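Local coordinates for uncharacterized protein (Bacteroides eggerthii DSM 20697, PDB 4ECO), which is of unknown function but is built from leucine-rich repeats, an architecture that often serves in protein binding, at residues L107-L112 / L208-M213; L251-V256 / M275-V280; R556-G561 / V581-T586; N599-L604 / D625-D630. All coordinates share one frame; numbering follows the deposited sequence.

Interaction 1 (L107-L112 / L208-M213); sequences LEVLAL and LRQFYM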
# COMPACT_ATOMS: atom_id res chain seq x y z
N LEU A 107 10.11 -26.27 -17.24
CA LEU A 107 9.35 -25.47 -16.27
C LEU A 107 9.92 -24.05 -16.16
O LEU A 107 11.13 -23.88 -15.92
CB LEU A 107 9.41 -26.18 -14.92
CG LEU A 107 8.26 -26.09 -13.95
CD1 LEU A 107 6.94 -26.39 -14.60
CD2 LEU A 107 8.45 -27.10 -12.85
N GLU A 108 9.05 -23.05 -16.42
CA GLU A 108 9.33 -21.61 -16.32
C GLU A 108 8.68 -21.05 -15.08
O GLU A 108 9.28 -20.24 -14.39
CB GLU A 108 8.85 -20.85 -17.56
CG GLU A 108 9.69 -20.98 -18.82
CD GLU A 108 9.13 -20.20 -20.01
OE1 GLU A 108 8.75 -19.02 -19.83
OE2 GLU A 108 9.06 -20.78 -21.12
N VAL A 109 7.45 -21.48 -14.76
CA VAL A 109 6.75 -21.01 -13.56
C VAL A 109 6.41 -22.20 -12.66
O VAL A 109 6.08 -23.28 -13.15
CB VAL A 109 5.49 -20.15 -13.89
CG1 VAL A 109 5.86 -18.94 -14.77
CG2 VAL A 109 4.38 -20.96 -14.56
N LEU A 110 6.51 -22.00 -11.34
CA LEU A 110 6.21 -23.00 -10.31
C LEU A 110 5.65 -22.36 -9.05
O LEU A 110 6.29 -21.48 -8.47
CB LEU A 110 7.49 -23.78 -9.97
CG LEU A 110 7.40 -24.87 -8.89
CD1 LEU A 110 6.49 -26.05 -9.33
CD2 LEU A 110 8.79 -25.38 -8.57
N ALA A 111 4.44 -22.80 -8.63
CA ALA A 111 3.79 -22.33 -7.38
C ALA A 111 3.36 -23.52 -6.51
O ALA A 111 2.67 -24.45 -6.98
CB ALA A 111 2.59 -21.45 -7.68
N LEU A 112 3.82 -23.51 -5.25
CA LEU A 112 3.50 -24.51 -4.24
C LEU A 112 2.49 -23.93 -3.27
O LEU A 112 2.00 -24.59 -2.36
CB LEU A 112 4.76 -24.99 -3.49
CG LEU A 112 5.94 -25.52 -4.32
CD1 LEU A 112 7.05 -25.92 -3.42
CD2 LEU A 112 5.54 -26.66 -5.23
N LEU A 208 13.55 -22.11 -14.88
CA LEU A 208 12.62 -21.55 -13.90
C LEU A 208 12.78 -20.04 -13.82
O LEU A 208 13.89 -19.55 -13.67
CB LEU A 208 12.83 -22.20 -12.51
CG LEU A 208 11.65 -22.17 -11.53
CD1 LEU A 208 10.42 -22.90 -12.11
CD2 LEU A 208 12.03 -22.78 -10.19
N ARG A 209 11.67 -19.31 -14.00
CA ARG A 209 11.60 -17.84 -13.95
C ARG A 209 10.93 -17.36 -12.67
O ARG A 209 11.40 -16.40 -12.05
CB ARG A 209 10.83 -17.33 -15.16
CG ARG A 209 11.38 -17.78 -16.47
CD ARG A 209 10.58 -17.15 -17.56
NE ARG A 209 10.98 -17.60 -18.89
CZ ARG A 209 11.96 -17.06 -19.59
NH1 ARG A 209 12.66 -16.05 -19.10
NH2 ARG A 209 12.26 -17.53 -20.80
N GLN A 210 9.84 -18.05 -12.25
CA GLN A 210 9.09 -17.69 -11.03
C GLN A 210 8.93 -18.91 -10.10
O GLN A 210 8.48 -19.99 -10.54
CB GLN A 210 7.71 -17.11 -11.39
CG GLN A 210 7.76 -16.04 -12.48
CD GLN A 210 7.11 -14.75 -12.09
OE1 GLN A 210 6.47 -14.63 -11.03
NE2 GLN A 210 7.27 -13.75 -12.93
N PHE A 211 9.32 -18.75 -8.82
CA PHE A 211 9.18 -19.80 -7.82
C PHE A 211 8.47 -19.23 -6.61
O PHE A 211 9.03 -18.42 -5.88
CB PHE A 211 10.55 -20.41 -7.47
CG PHE A 211 10.54 -21.61 -6.55
CD1 PHE A 211 9.40 -22.40 -6.40
CD2 PHE A 211 11.69 -21.99 -5.87
CE1 PHE A 211 9.40 -23.50 -5.54
CE2 PHE A 211 11.69 -23.11 -5.02
CZ PHE A 211 10.55 -23.87 -4.88
N TYR A 212 7.21 -19.63 -6.41
CA TYR A 212 6.34 -19.17 -5.32
C TYR A 212 5.98 -20.28 -4.36
O TYR A 212 5.73 -21.42 -4.78
CB TYR A 212 5.04 -18.57 -5.88
CG TYR A 212 5.08 -17.10 -6.26
CD1 TYR A 212 6.00 -16.63 -7.20
CD2 TYR A 212 4.12 -16.21 -5.80
CE1 TYR A 212 6.03 -15.29 -7.57
CE2 TYR A 212 4.13 -14.87 -6.17
CZ TYR A 212 5.09 -14.41 -7.06
OH TYR A 212 5.09 -13.09 -7.44
N MSE A 213 5.94 -19.94 -3.09
CA MSE A 213 5.47 -20.84 -2.05
C MSE A 213 4.90 -20.01 -0.93
O MSE A 213 5.33 -18.86 -0.72
CB MSE A 213 6.52 -21.86 -1.56
CG MSE A 213 7.70 -21.31 -0.76
SE MSE A 213 9.26 -22.49 -1.04
CE MSE A 213 10.11 -21.37 -2.42

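Interaction 2 (L251-V256 / M275-V280); sequences LTDVEV and MQLINV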
# COMPACT_ATOMS: atom_id res chain seq x y z
N LEU A 251 15.67 -17.28 -12.90
CA LEU A 251 14.81 -17.18 -11.72
C LEU A 251 14.92 -15.77 -11.13
O LEU A 251 15.86 -15.48 -10.42
CB LEU A 251 15.17 -18.28 -10.69
CG LEU A 251 14.23 -18.41 -9.48
CD1 LEU A 251 12.78 -18.58 -9.89
CD2 LEU A 251 14.64 -19.55 -8.61
N THR A 252 13.93 -14.92 -11.45
CA THR A 252 13.84 -13.50 -11.08
C THR A 252 12.79 -13.21 -10.02
O THR A 252 12.89 -12.20 -9.32
CB THR A 252 13.51 -12.63 -12.33
OG1 THR A 252 12.22 -12.94 -12.86
CG2 THR A 252 14.57 -12.74 -13.41
N ASP A 253 11.74 -14.04 -9.93
CA ASP A 253 10.66 -13.81 -8.96
C ASP A 253 10.51 -14.98 -8.02
O ASP A 253 10.14 -16.06 -8.45
CB ASP A 253 9.34 -13.53 -9.69
CG ASP A 253 9.32 -12.26 -10.51
OD1 ASP A 253 10.06 -12.19 -11.51
OD2 ASP A 253 8.52 -11.37 -10.19
N VAL A 254 10.82 -14.76 -6.73
CA VAL A 254 10.72 -15.79 -5.68
C VAL A 254 9.86 -15.27 -4.53
O VAL A 254 10.02 -14.13 -4.10
CB VAL A 254 12.11 -16.27 -5.19
CG1 VAL A 254 11.96 -17.24 -4.04
CG2 VAL A 254 12.91 -16.91 -6.32
N GLU A 255 8.94 -16.12 -4.05
CA GLU A 255 8.07 -15.81 -2.91
C GLU A 255 8.05 -16.97 -1.91
O GLU A 255 7.86 -18.13 -2.29
CB GLU A 255 6.66 -15.48 -3.39
CG GLU A 255 5.67 -15.38 -2.24
CD GLU A 255 4.28 -14.88 -2.58
OE1 GLU A 255 4.13 -13.68 -2.89
OE2 GLU A 255 3.33 -15.69 -2.50
N VAL A 256 8.31 -16.64 -0.63
CA VAL A 256 8.24 -17.53 0.55
C VAL A 256 7.36 -16.77 1.55
O VAL A 256 7.86 -15.99 2.35
CB VAL A 256 9.62 -17.94 1.11
CG1 VAL A 256 9.47 -19.13 2.05
CG2 VAL A 256 10.61 -18.26 0.00
N MSE A 275 17.93 -13.14 -8.90
CA MSE A 275 16.62 -12.84 -8.27
C MSE A 275 16.39 -11.32 -8.23
O MSE A 275 17.30 -10.59 -7.85
CB MSE A 275 16.55 -13.46 -6.86
CG MSE A 275 15.22 -13.20 -6.13
SE MSE A 275 15.14 -14.09 -4.42
CE MSE A 275 16.64 -13.33 -3.55
N GLN A 276 15.19 -10.86 -8.64
CA GLN A 276 14.80 -9.44 -8.70
C GLN A 276 13.70 -9.13 -7.71
O GLN A 276 13.82 -8.15 -6.97
CB GLN A 276 14.36 -9.04 -10.13
CG GLN A 276 15.45 -9.23 -11.18
CD GLN A 276 15.08 -8.75 -12.55
OE1 GLN A 276 14.02 -9.04 -13.08
NE2 GLN A 276 16.02 -8.09 -13.20
N LEU A 277 12.64 -9.94 -7.68
CA LEU A 277 11.54 -9.78 -6.72
C LEU A 277 11.68 -10.83 -5.60
O LEU A 277 11.91 -12.02 -5.87
CB LEU A 277 10.17 -9.89 -7.44
CG LEU A 277 8.88 -9.75 -6.61
CD1 LEU A 277 7.74 -9.23 -7.47
CD2 LEU A 277 8.48 -11.08 -5.92
N ILE A 278 11.52 -10.39 -4.35
CA ILE A 278 11.55 -11.29 -3.21
C ILE A 278 10.40 -10.93 -2.28
O ILE A 278 10.35 -9.82 -1.76
CB ILE A 278 12.91 -11.39 -2.47
CG1 ILE A 278 12.82 -12.44 -1.34
CG2 ILE A 278 13.43 -10.02 -1.99
CD1 ILE A 278 14.07 -12.86 -0.71
N ASN A 279 9.46 -11.86 -2.09
CA ASN A 279 8.35 -11.67 -1.18
C ASN A 279 8.55 -12.62 -0.00
O ASN A 279 8.46 -13.84 -0.16
CB ASN A 279 7.02 -11.90 -1.91
CG ASN A 279 5.79 -11.46 -1.15
OD1 ASN A 279 5.70 -11.59 0.07
ND2 ASN A 279 4.82 -10.92 -1.87
N VAL A 280 8.89 -12.07 1.16
CA VAL A 280 9.13 -12.85 2.37
C VAL A 280 8.23 -12.30 3.49
O VAL A 280 8.61 -12.32 4.67
CB VAL A 280 10.64 -12.92 2.79
CG1 VAL A 280 11.42 -13.88 1.88
CG2 VAL A 280 11.29 -11.53 2.81

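Interaction 3 (R556-G561 / V581-T586); sequences REWPEG and VNEKIT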
# COMPACT_ATOMS: atom_id res chain seq x y z
N ARG A 556 -21.83 31.34 17.44
CA ARG A 556 -23.18 31.88 17.52
C ARG A 556 -23.47 32.78 16.30
O ARG A 556 -24.64 33.04 16.00
CB ARG A 556 -23.35 32.66 18.85
CG ARG A 556 -23.25 31.74 20.08
CD ARG A 556 -23.08 32.45 21.40
NE ARG A 556 -24.35 33.00 21.86
CZ ARG A 556 -24.46 33.98 22.76
NH1 ARG A 556 -23.37 34.53 23.29
NH2 ARG A 556 -25.66 34.43 23.12
N GLU A 557 -22.39 33.18 15.56
CA GLU A 557 -22.38 34.08 14.41
C GLU A 557 -22.58 33.35 13.06
O GLU A 557 -21.77 32.49 12.68
CB GLU A 557 -21.04 34.87 14.38
CG GLU A 557 -20.84 35.86 13.23
CD GLU A 557 -19.42 36.37 13.00
OE1 GLU A 557 -18.56 36.17 13.89
OE2 GLU A 557 -19.17 36.96 11.92
N TRP A 558 -23.61 33.76 12.30
CA TRP A 558 -23.85 33.27 10.95
C TRP A 558 -22.98 34.08 9.99
O TRP A 558 -22.94 35.30 10.12
CB TRP A 558 -25.35 33.35 10.58
CG TRP A 558 -25.62 33.12 9.11
CD1 TRP A 558 -25.64 34.07 8.13
CD2 TRP A 558 -25.81 31.85 8.46
NE1 TRP A 558 -25.85 33.47 6.91
CE2 TRP A 558 -25.97 32.11 7.08
CE3 TRP A 558 -25.90 30.52 8.92
CZ2 TRP A 558 -26.23 31.09 6.16
CZ3 TRP A 558 -26.17 29.51 8.00
CH2 TRP A 558 -26.31 29.80 6.64
N PRO A 559 -22.31 33.45 9.00
CA PRO A 559 -21.50 34.22 8.06
C PRO A 559 -22.38 35.00 7.06
O PRO A 559 -22.63 34.54 5.93
CB PRO A 559 -20.67 33.15 7.36
CG PRO A 559 -21.58 31.93 7.35
CD PRO A 559 -22.27 32.00 8.69
N GLU A 560 -22.86 36.19 7.48
CA GLU A 560 -23.72 37.00 6.62
C GLU A 560 -22.96 37.38 5.36
O GLU A 560 -21.80 37.78 5.44
CB GLU A 560 -24.25 38.25 7.33
CG GLU A 560 -25.23 37.94 8.46
CD GLU A 560 -26.62 37.44 8.11
OE1 GLU A 560 -27.02 37.51 6.92
OE2 GLU A 560 -27.31 37.01 9.05
N GLY A 561 -23.57 37.08 4.22
CA GLY A 561 -22.95 37.29 2.92
C GLY A 561 -22.52 36.01 2.23
O GLY A 561 -22.23 36.05 1.03
N VAL A 581 -30.28 34.45 11.14
CA VAL A 581 -29.78 34.37 9.77
C VAL A 581 -30.63 35.38 8.98
O VAL A 581 -31.83 35.16 8.79
CB VAL A 581 -29.82 32.92 9.22
CG1 VAL A 581 -29.27 32.87 7.80
CG2 VAL A 581 -29.04 31.97 10.12
N ASN A 582 -30.02 36.51 8.59
CA ASN A 582 -30.73 37.61 7.92
C ASN A 582 -31.01 37.29 6.47
O ASN A 582 -32.16 37.41 6.07
CB ASN A 582 -29.97 38.95 8.03
CG ASN A 582 -29.85 39.53 9.43
OD1 ASN A 582 -30.77 39.46 10.27
ND2 ASN A 582 -28.71 40.15 9.71
N GLU A 583 -29.98 36.95 5.67
CA GLU A 583 -30.12 36.63 4.24
C GLU A 583 -30.95 35.37 4.02
O GLU A 583 -30.83 34.40 4.77
CB GLU A 583 -28.73 36.44 3.57
CG GLU A 583 -27.84 35.35 4.18
CD GLU A 583 -26.38 35.38 3.78
OE1 GLU A 583 -26.06 35.88 2.68
OE2 GLU A 583 -25.54 34.87 4.56
N LYS A 584 -31.80 35.38 2.99
CA LYS A 584 -32.56 34.21 2.57
C LYS A 584 -31.59 33.23 1.93
O LYS A 584 -30.73 33.66 1.15
CB LYS A 584 -33.68 34.59 1.60
CG LYS A 584 -34.90 35.19 2.27
CD LYS A 584 -35.96 35.48 1.22
CE LYS A 584 -37.11 36.30 1.74
NZ LYS A 584 -37.96 36.79 0.62
N ILE A 585 -31.68 31.94 2.28
CA ILE A 585 -30.78 30.94 1.70
C ILE A 585 -31.11 30.81 0.23
O ILE A 585 -32.28 30.83 -0.16
CB ILE A 585 -30.83 29.57 2.46
CG1 ILE A 585 -30.56 29.77 3.96
CG2 ILE A 585 -29.89 28.50 1.83
CD1 ILE A 585 -29.19 30.41 4.35
N THR A 586 -30.06 30.75 -0.59
CA THR A 586 -30.13 30.67 -2.05
C THR A 586 -30.08 29.19 -2.51
O THR A 586 -29.40 28.38 -1.88
CB THR A 586 -28.98 31.48 -2.63
OG1 THR A 586 -27.72 31.01 -2.12
CG2 THR A 586 -29.13 32.95 -2.36

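Interaction 4 (N599-L604 / D625-D630); sequences NISIDL and DIRGCD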
# COMPACT_ATOMS: atom_id res chain seq x y z
N ASN A 599 -31.24 27.57 18.54
CA ASN A 599 -31.69 28.96 18.64
C ASN A 599 -31.59 29.70 17.30
O ASN A 599 -31.63 30.93 17.28
CB ASN A 599 -30.88 29.70 19.71
CG ASN A 599 -31.01 29.04 21.06
OD1 ASN A 599 -32.11 28.86 21.59
ND2 ASN A 599 -29.89 28.60 21.60
N ILE A 600 -31.53 28.93 16.17
CA ILE A 600 -31.43 29.47 14.82
C ILE A 600 -32.77 30.10 14.41
O ILE A 600 -33.83 29.72 14.92
CB ILE A 600 -30.95 28.38 13.79
CG1 ILE A 600 -30.29 29.03 12.54
CG2 ILE A 600 -32.06 27.40 13.41
CD1 ILE A 600 -29.50 28.10 11.62
N SER A 601 -32.70 31.10 13.52
CA SER A 601 -33.82 31.80 12.89
C SER A 601 -33.39 32.03 11.44
O SER A 601 -32.56 32.90 11.17
CB SER A 601 -34.16 33.08 13.65
OG SER A 601 -35.43 33.59 13.24
N ILE A 602 -33.86 31.12 10.54
CA ILE A 602 -33.48 31.05 9.12
C ILE A 602 -34.74 30.97 8.22
O ILE A 602 -35.72 30.29 8.54
CB ILE A 602 -32.53 29.83 8.92
CG1 ILE A 602 -31.76 29.88 7.58
CG2 ILE A 602 -33.19 28.47 9.20
CD1 ILE A 602 -30.46 29.02 7.55
N ASP A 603 -34.69 31.70 7.09
CA ASP A 603 -35.72 31.78 6.05
C ASP A 603 -35.29 30.93 4.84
O ASP A 603 -34.34 31.29 4.13
CB ASP A 603 -35.94 33.25 5.65
CG ASP A 603 -37.14 33.52 4.75
OD1 ASP A 603 -37.56 32.59 4.03
OD2 ASP A 603 -37.65 34.67 4.75
N LEU A 604 -35.98 29.82 4.60
CA LEU A 604 -35.66 28.89 3.51
C LEU A 604 -36.69 28.98 2.35
O LEU A 604 -36.88 28.01 1.60
CB LEU A 604 -35.59 27.46 4.05
CG LEU A 604 -34.55 27.16 5.13
CD1 LEU A 604 -34.56 25.70 5.48
CD2 LEU A 604 -33.17 27.51 4.66
N ASP A 625 -36.51 27.09 14.33
CA ASP A 625 -37.30 28.20 13.81
C ASP A 625 -36.94 28.45 12.32
O ASP A 625 -36.21 29.40 11.97
CB ASP A 625 -37.10 29.46 14.68
CG ASP A 625 -37.80 30.72 14.19
OD1 ASP A 625 -38.87 30.59 13.53
OD2 ASP A 625 -37.28 31.83 14.46
N ILE A 626 -37.48 27.58 11.45
CA ILE A 626 -37.30 27.62 10.00
C ILE A 626 -38.56 28.25 9.36
O ILE A 626 -39.68 27.77 9.57
CB ILE A 626 -36.99 26.21 9.46
CG1 ILE A 626 -35.61 25.72 9.95
CG2 ILE A 626 -37.08 26.17 7.94
CD1 ILE A 626 -35.46 24.22 10.12
N ARG A 627 -38.37 29.34 8.61
CA ARG A 627 -39.47 30.02 7.94
C ARG A 627 -39.44 29.76 6.43
O ARG A 627 -38.39 29.46 5.86
CB ARG A 627 -39.41 31.55 8.22
CG ARG A 627 -39.76 31.95 9.67
CD ARG A 627 -38.63 32.69 10.38
NE ARG A 627 -38.96 32.98 11.79
CZ ARG A 627 -39.45 34.13 12.24
NH1 ARG A 627 -39.65 35.15 11.41
NH2 ARG A 627 -39.72 34.28 13.53
N GLY A 628 -40.61 29.85 5.81
CA GLY A 628 -40.78 29.74 4.37
C GLY A 628 -40.93 28.38 3.72
O GLY A 628 -40.91 28.30 2.49
N CYS A 629 -41.08 27.32 4.53
CA CYS A 629 -41.23 25.97 3.97
C CYS A 629 -42.10 25.11 4.87
O CYS A 629 -41.62 24.54 5.85
CB CYS A 629 -39.87 25.33 3.73
SG CYS A 629 -39.93 23.87 2.66
N ASP A 630 -43.41 25.04 4.54
CA ASP A 630 -44.40 24.29 5.31
C ASP A 630 -44.14 22.79 5.21
O ASP A 630 -44.33 22.07 6.20
CB ASP A 630 -45.81 24.63 4.83
CG ASP A 630 -46.22 26.08 5.02
OD1 ASP A 630 -46.00 26.63 6.13
OD2 ASP A 630 -46.84 26.65 4.09

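Interaction 1 (L107-L112 / L208-M213)
Glu108 and Arg209 lie side by side just before two parallel strands, pointing the same way. Arg209 CB sits 3.4 Å from Glu108 O. Its CG passes Glu108 CB, and its CD approaches Glu108 OE1 at 3.5 Å. The chain runs extended to Arg209 NE, which forms a salt bridge to Glu108 OE1 at 2.8 Å, meeting the oxygen from above the carboxylate plane, the flat groups 73° apart. Arg209 CZ lies 3.8 Å from Glu108 OE1, and NH1 has a long, weak ion pair with Asp250. Glu108 OE1 accepts from Asn132 N. An alanine at Glu108 would probably leave Arg209 NE without this charged mate and Asn132 N without this acceptor. Glu108 O takes two bonds, from Arg209 N and Gln210 N (3.1 Å). The strands continue with Leu110 N to Gln210 O, Tyr212 N to Leu110 O and Leu112 N to Tyr212 O. On the leucine face, Leu110 CD2 rests 3.6 Å from Phe211 CE1. Leu107, Leu110 and Leu112 fit the LxxLxL pattern of a leucine-rich repeat. The chemistry divides: apolar side chains fill the repeat core, and an ion pair joins the residues that lead into the strands.

Interaction 2 (L251-V256 / M275-V280)
Thr252 O is gripped by two backbone donors of the neighbouring segment, Gln276 N at 2.7 Å and Leu277 N at 2.8 Å. The Leu277 bond lies nearly along the C=O direction, while Gln276 N comes in from the side, with a C=O...N angle of 127°. The parallel pairing goes on through Val254 N to Leu277 O, Asn279 N to Val254 O and Val256 N to Asn279 O. The Asp253 and Leu277 side chains cross obliquely, with Asp253 OD2 3.5 Å from Leu277 CB. OD2 also forms a salt bridge with Arg142 NE of helix 135-142, and OD1 accepts from Thr252 OG1 at 2.7 Å. An alanine at Asp253 would probably leave Arg142 NE without its countercharge and Thr252 OG1 without this acceptor. Both segments follow the LxxLxL pattern of leucine-rich repeats: Leu251, Val254 and Val256 match Met275, Ile278 and Val280. Asn283 stands at the asparagine position of the second repeat, and its ND2 bonds back to Val256 O. On the core side, Met275, a selenomethionine, brings its SE 3.8 Å from Val254 CB, the two side chains crossing at about a right angle. On the other face, Glu255 and Asn279 lie side by side, with carboxylate and amide planes 73° apart. Glu255 OE1 is hydrogen-bonded to His115 ND1.

Interaction 3 (R556-G561 / V581-T586)
Trp558 lies between Val581 on one face of its ring and Pro559 on the other. Val581 CG1 sits over the five-membered ring, 3.5 Å from its centroid and only 11° off the normal, a CH-pi contact. Pro559 CD covers the opposite face toward the rim. Trp558 CG is anti to the backbone N (chi1 168°), on a CB that points toward segment 581-586. The Glu583 carboxylate meets the indole edge with its plane almost perpendicular to the ring, 87° apart. Trp558 NE1 donates to Glu583 OE2 at 2.8 Å, in the ring plane and onto the anti lone pair. Gly561 N adds a weak bond to OE2, and Thr563 OG1 bonds to OE1. Ile585 CD1 approaches Trp558 CZ2 at 3.5 Å. The two segments are loops that follow successive strands of the leucine-rich repeats. By sequence, Trp558 and Val581 appear to hold equivalent positions in adjacent repeats, as do Glu560 and Glu583. Glu560 is bent at chi2, and its carboxylate faces the other backbone with both oxygens. Asn582 N bonds to OE2 at 2.8 Å and Glu583 N to OE1 at 3.3 Å, each on a syn lone pair. Glu560 OE1 and Glu583 OE2 are 3.8 Å apart, so the donors around them would probably offset some repulsion between like charges.

Interaction 4 (N599-L604 / D625-D630)
A short parallel strand pair near the C-terminal end of the repeat array sets Ile602 beside Ile626 and Asp603 beside Arg627. Its backbone bonds run from Ile602 N to Asp625 O, from Arg627 N to Ile602 O and from Leu604 N to Arg627 O. The axes of strands 601-603 and 625-627 are 17° apart. On the buried face the two isoleucines lie side by side and point the same way, Ile602 CG2 being 3.7 Å from Ile626 CG1. Leu604 comes across obliquely, its CD1 3.6 Å from Ile626 CG2. Ile626 thus touches one partner with each branch. The other face is polar. Ser601 OG donates to Asp625 OD2 at 2.8 Å, from above the carboxylate plane. Arg627 NE bonds to Asp625 OD1 at 3.0 Å in a salt bridge within its own segment, with that oxygen at the guanidinium edge. Asp625 therefore holds a hydroxyl with one oxygen and a guanidinium with the other. Ser601 OG lies over one face of the same guanidinium. Asp603 OD1 bonds to Ser605 OG. Beyond the pair, Gly628 has a positive phi of 85°, which favours glycine, and Cys629 is disulfide-bonded to Cys608. A short strand pair with a nearby disulfide at the end of the chain is consistent with a C-terminal cap of a leucine-rich repeat solenoid.

In the fold
Interactions 1 and 2 are buried neighbours, their centres about 10 Å apart. Strands 210-214 and 253-257 lie side by side, so the two contacts continue one run of parallel strands. The centres of interactions 3 and 4 lie more than 60 Å from those two, across the chain's centre, and both are only partly buried. They touch: Val581 N probably bonds to Ser601 O, and Ile585 packs on Ile602 and Leu604. Three contacts rest on parallel backbone pairing, whereas interaction 3 joins two loops through carboxylates that accept from indole and backbone N-H groups. A salt bridge spans the segments in interaction 1, lies within one segment in interaction 4, and in interaction 2 draws on Arg142 from outside.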